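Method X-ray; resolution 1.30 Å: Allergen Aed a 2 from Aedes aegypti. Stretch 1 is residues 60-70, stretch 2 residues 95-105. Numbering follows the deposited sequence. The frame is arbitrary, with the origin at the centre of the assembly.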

# COMPACT_ATOMS: atom_id res chain seq x y z
N LEU A 60 12.33 7.47 -5.98
CA LEU A 60 13.36 7.60 -7.02
C LEU A 60 13.21 8.89 -7.79
O LEU A 60 14.20 9.44 -8.28
CB LEU A 60 13.32 6.41 -7.98
CG LEU A 60 13.95 5.12 -7.48
CD1 LEU A 60 13.48 3.96 -8.31
CD2 LEU A 60 15.47 5.22 -7.51
N TYR A 61 11.97 9.36 -7.94
CA TYR A 61 11.72 10.69 -8.46
C TYR A 61 11.06 11.52 -7.38
O TYR A 61 10.04 11.13 -6.80
CB TYR A 61 10.88 10.70 -9.76
CG TYR A 61 10.63 12.10 -10.27
CD1 TYR A 61 11.65 12.83 -10.91
CD2 TYR A 61 9.40 12.73 -10.09
CE1 TYR A 61 11.44 14.12 -11.35
CE2 TYR A 61 9.18 14.03 -10.54
CZ TYR A 61 10.20 14.71 -11.17
OH TYR A 61 9.96 15.99 -11.60
N ASP A 62 11.68 12.66 -7.10
CA ASP A 62 11.21 13.59 -6.10
C ASP A 62 10.50 14.74 -6.82
O ASP A 62 11.17 15.59 -7.42
CB ASP A 62 12.39 14.08 -5.26
CG ASP A 62 12.00 15.02 -4.15
OD1 ASP A 62 10.91 15.64 -4.23
OD2 ASP A 62 12.79 15.16 -3.20
N PRO A 63 9.16 14.77 -6.78
CA PRO A 63 8.38 15.76 -7.52
C PRO A 63 8.52 17.18 -6.97
O PRO A 63 8.24 18.14 -7.69
CB PRO A 63 6.94 15.26 -7.38
CG PRO A 63 6.94 14.49 -6.12
CD PRO A 63 8.28 13.83 -6.04
N VAL A 64 8.93 17.30 -5.71
CA VAL A 64 9.17 18.59 -5.06
C VAL A 64 10.51 19.15 -5.56
O VAL A 64 10.61 20.30 -5.98
CB VAL A 64 9.15 18.48 -3.51
CG1 VAL A 64 9.43 19.83 -2.85
CG2 VAL A 64 7.81 17.92 -3.02
N ALA A 65 11.55 18.30 -5.51
CA ALA A 65 12.88 18.68 -5.99
C ALA A 65 12.93 18.77 -7.52
O ALA A 65 13.83 19.42 -8.06
CB ALA A 65 13.91 17.68 -5.48
N GLN A 66 11.96 18.14 -8.19
CA GLN A 66 11.95 17.97 -9.66
C GLN A 66 13.27 17.37 -10.16
O GLN A 66 13.85 17.82 -11.16
CB GLN A 66 11.55 19.26 -10.40
CG GLN A 66 10.04 19.54 -10.31
CD GLN A 66 9.54 20.54 -11.33
OE1 GLN A 66 8.81 20.20 -12.26
NE2 GLN A 66 9.93 21.80 -11.16
N LYS A 67 13.72 16.34 -9.45
CA LYS A 67 14.93 15.60 -9.76
C LYS A 67 14.75 14.16 -9.31
O LYS A 67 13.91 13.86 -8.46
CB LYS A 67 16.13 16.12 -8.97
CG LYS A 67 16.42 17.58 -9.03
CD LYS A 67 17.45 17.91 -7.97
CE LYS A 67 17.78 19.38 -7.98
NZ LYS A 67 18.97 19.63 -7.18
N PHE A 68 15.59 13.29 -9.87
CA PHE A 68 15.72 11.93 -9.38
C PHE A 68 16.60 11.90 -8.13
O PHE A 68 17.36 12.85 -7.87
CB PHE A 68 16.27 11.03 -10.50
CG PHE A 68 15.31 10.86 -11.64
CD1 PHE A 68 14.39 9.80 -11.64
CD2 PHE A 68 15.27 11.78 -12.68
CE1 PHE A 68 13.50 9.65 -12.67
CE2 PHE A 68 14.37 11.64 -13.73
CZ PHE A 68 13.47 10.58 -13.72
N ASP A 69 16.48 10.83 -7.35
CA ASP A 69 17.14 10.71 -6.05
C ASP A 69 17.54 9.26 -5.87
O ASP A 69 16.69 8.38 -5.80
CB ASP A 69 16.17 11.17 -4.94
CG ASP A 69 16.84 11.30 -3.58
OD1 ASP A 69 17.96 10.78 -3.38
OD2 ASP A 69 16.23 11.92 -2.70
N ALA A 70 18.84 9.00 -5.82
CA ALA A 70 19.34 7.64 -5.70
C ALA A 70 19.42 7.15 -4.25
O ALA A 70 19.79 5.99 -4.01
CB ALA A 70 20.70 7.51 -6.38
N ALA A 95 23.81 5.90 -12.19
CA ALA A 95 22.98 6.25 -13.35
C ALA A 95 21.80 7.15 -12.95
O ALA A 95 21.48 8.11 -13.64
CB ALA A 95 22.50 5.01 -14.07
N VAL A 96 21.18 6.85 -11.81
CA VAL A 96 20.09 7.70 -11.31
C VAL A 96 20.60 9.08 -10.89
O VAL A 96 20.04 10.10 -11.28
CB VAL A 96 19.31 7.01 -10.16
CG1 VAL A 96 18.29 7.97 -9.53
CG2 VAL A 96 18.60 5.77 -10.69
N LYS A 97 21.69 9.11 -10.11
CA LYS A 97 22.32 10.35 -9.66
C LYS A 97 22.68 11.31 -10.79
O LYS A 97 22.63 12.53 -10.62
CB LYS A 97 23.57 10.05 -8.84
CG LYS A 97 23.30 9.76 -7.37
CD LYS A 97 24.59 9.47 -6.59
CE LYS A 97 25.30 10.75 -6.15
NZ LYS A 97 25.86 11.53 -7.29
N GLN A 98 23.04 10.75 -11.94
CA GLN A 98 23.52 11.52 -13.08
C GLN A 98 22.44 11.91 -14.10
O GLN A 98 22.71 12.65 -15.05
CB GLN A 98 24.67 10.78 -13.76
CG GLN A 98 25.93 10.70 -12.89
CD GLN A 98 26.84 9.55 -13.25
OE1 GLN A 98 26.99 9.19 -14.42
NE2 GLN A 98 27.47 8.96 -12.24
N LEU A 99 21.21 11.42 -13.90
CA LEU A 99 20.07 11.89 -14.68
C LEU A 99 19.90 13.40 -14.47
O LEU A 99 20.13 13.90 -13.37
CB LEU A 99 18.78 11.15 -14.29
CG LEU A 99 18.66 9.70 -14.75
CD1 LEU A 99 17.37 9.10 -14.18
CD2 LEU A 99 18.68 9.61 -16.27
N PRO A 100 19.49 14.13 -15.53
CA PRO A 100 19.31 15.56 -15.37
C PRO A 100 18.08 15.88 -14.53
O PRO A 100 17.20 15.02 -14.37
CB PRO A 100 19.08 16.05 -16.81
CG PRO A 100 18.47 14.88 -17.50
CD PRO A 100 19.17 13.69 -16.90
N SER A 101 18.03 17.08 -13.98
CA SER A 101 16.81 17.59 -13.37
C SER A 101 15.70 17.49 -14.41
O SER A 101 15.92 17.72 -15.60
CB SER A 101 17.02 19.01 -12.87
OG SER A 101 17.99 19.00 -11.84
N THR A 102 14.51 17.09 -13.97
CA THR A 102 13.46 16.68 -14.89
C THR A 102 12.11 17.20 -14.43
O THR A 102 11.76 17.09 -13.25
CB THR A 102 13.45 15.13 -15.03
OG1 THR A 102 14.69 14.68 -15.58
CG2 THR A 102 12.31 14.66 -15.93
N ASN A 103 11.35 17.75 -15.38
CA ASN A 103 10.01 18.28 -15.12
C ASN A 103 9.05 17.24 -14.56
O ASN A 103 9.10 16.07 -14.94
CB ASN A 103 9.41 18.88 -16.39
CG ASN A 103 10.16 20.11 -16.89
OD1 ASN A 103 10.93 20.74 -16.15
ND2 ASN A 103 9.95 20.46 -18.15
N ASN A 104 8.17 17.68 -13.65
CA ASN A 104 7.19 16.83 -12.99
C ASN A 104 5.94 16.60 -13.84
O ASN A 104 4.84 17.02 -13.48
CB ASN A 104 6.84 17.42 -11.61
CG ASN A 104 5.88 16.54 -10.82
OD1 ASN A 104 5.90 15.32 -10.94
ND2 ASN A 104 5.04 17.17 -10.00
N ASP A 105 6.14 15.98 -14.99
CA ASP A 105 5.05 15.46 -15.81
C ASP A 105 5.40 14.03 -16.21
O ASP A 105 6.58 13.67 -16.29
CB ASP A 105 4.77 16.36 -17.02
CG ASP A 105 5.94 16.45 -17.99
OD1 ASP A 105 6.72 17.43 -17.87
OD2 ASP A 105 6.07 15.58 -18.87
O HOH W 1 17.63 14.30 -11.52

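Phe68 gives up more surface to the other stretch than any other residue here, and its ring organizes the apolar part of the contact. Its CA-to-CB bond points toward the second stretch. Leu99 CD1 sits 3.7 Å from the centroid of the Phe68 ring and only 12° off the ring normal, a CH-pi contact in which a methyl group meets the aromatic face. The ring edge has polar neighbours: Thr102 OG1 lies 3.6 Å from Phe68 CE2, near the ring plane. That hydroxyl donates to Pro100 O (OG1 to O, 2.8 Å), so a polar group beside the phenyl ring is satisfied within its own stretch. The backbone of Phe68 is also served, because its N donates to a water (2.8 Å from N to the water O) whose O lies 3.1 Å from Leu99 O and is placed to donate to it, though it has more acceptors in reach than protons.

Val96, on the helix that enters the second stretch, fills the neighbouring space. Its CG1 lies 3.8 Å from Phe68 CB and 4.0 Å from Ala70 CB, and a branched aliphatic side chain suits this buried position. The methyl of Ala70 points toward the second stretch, and its CB also meets Lys97 CG at 3.6 Å, an approach to the aliphatic part of the lysine.

Asn104 is also heavily covered. It joins the polar part through its backbone N, which donates to Gln66 OE1 (2.9 Å), a bond that does not depend on its side chain; the side-chain OD1 is hydrogen-bonded elsewhere in the structure. Thr102 N donates to Gln66 O (3.0 Å); glutamine thus offers one acceptor from its main chain and another at the end of a long, flexible side chain. Tyr61 reaches the same segment from a buried site: its OH donates to Thr102 O (2.7 Å), and the ring length carries the hydroxyl to within 3.4 Å of Asn104 CB, measured from Tyr61 OH.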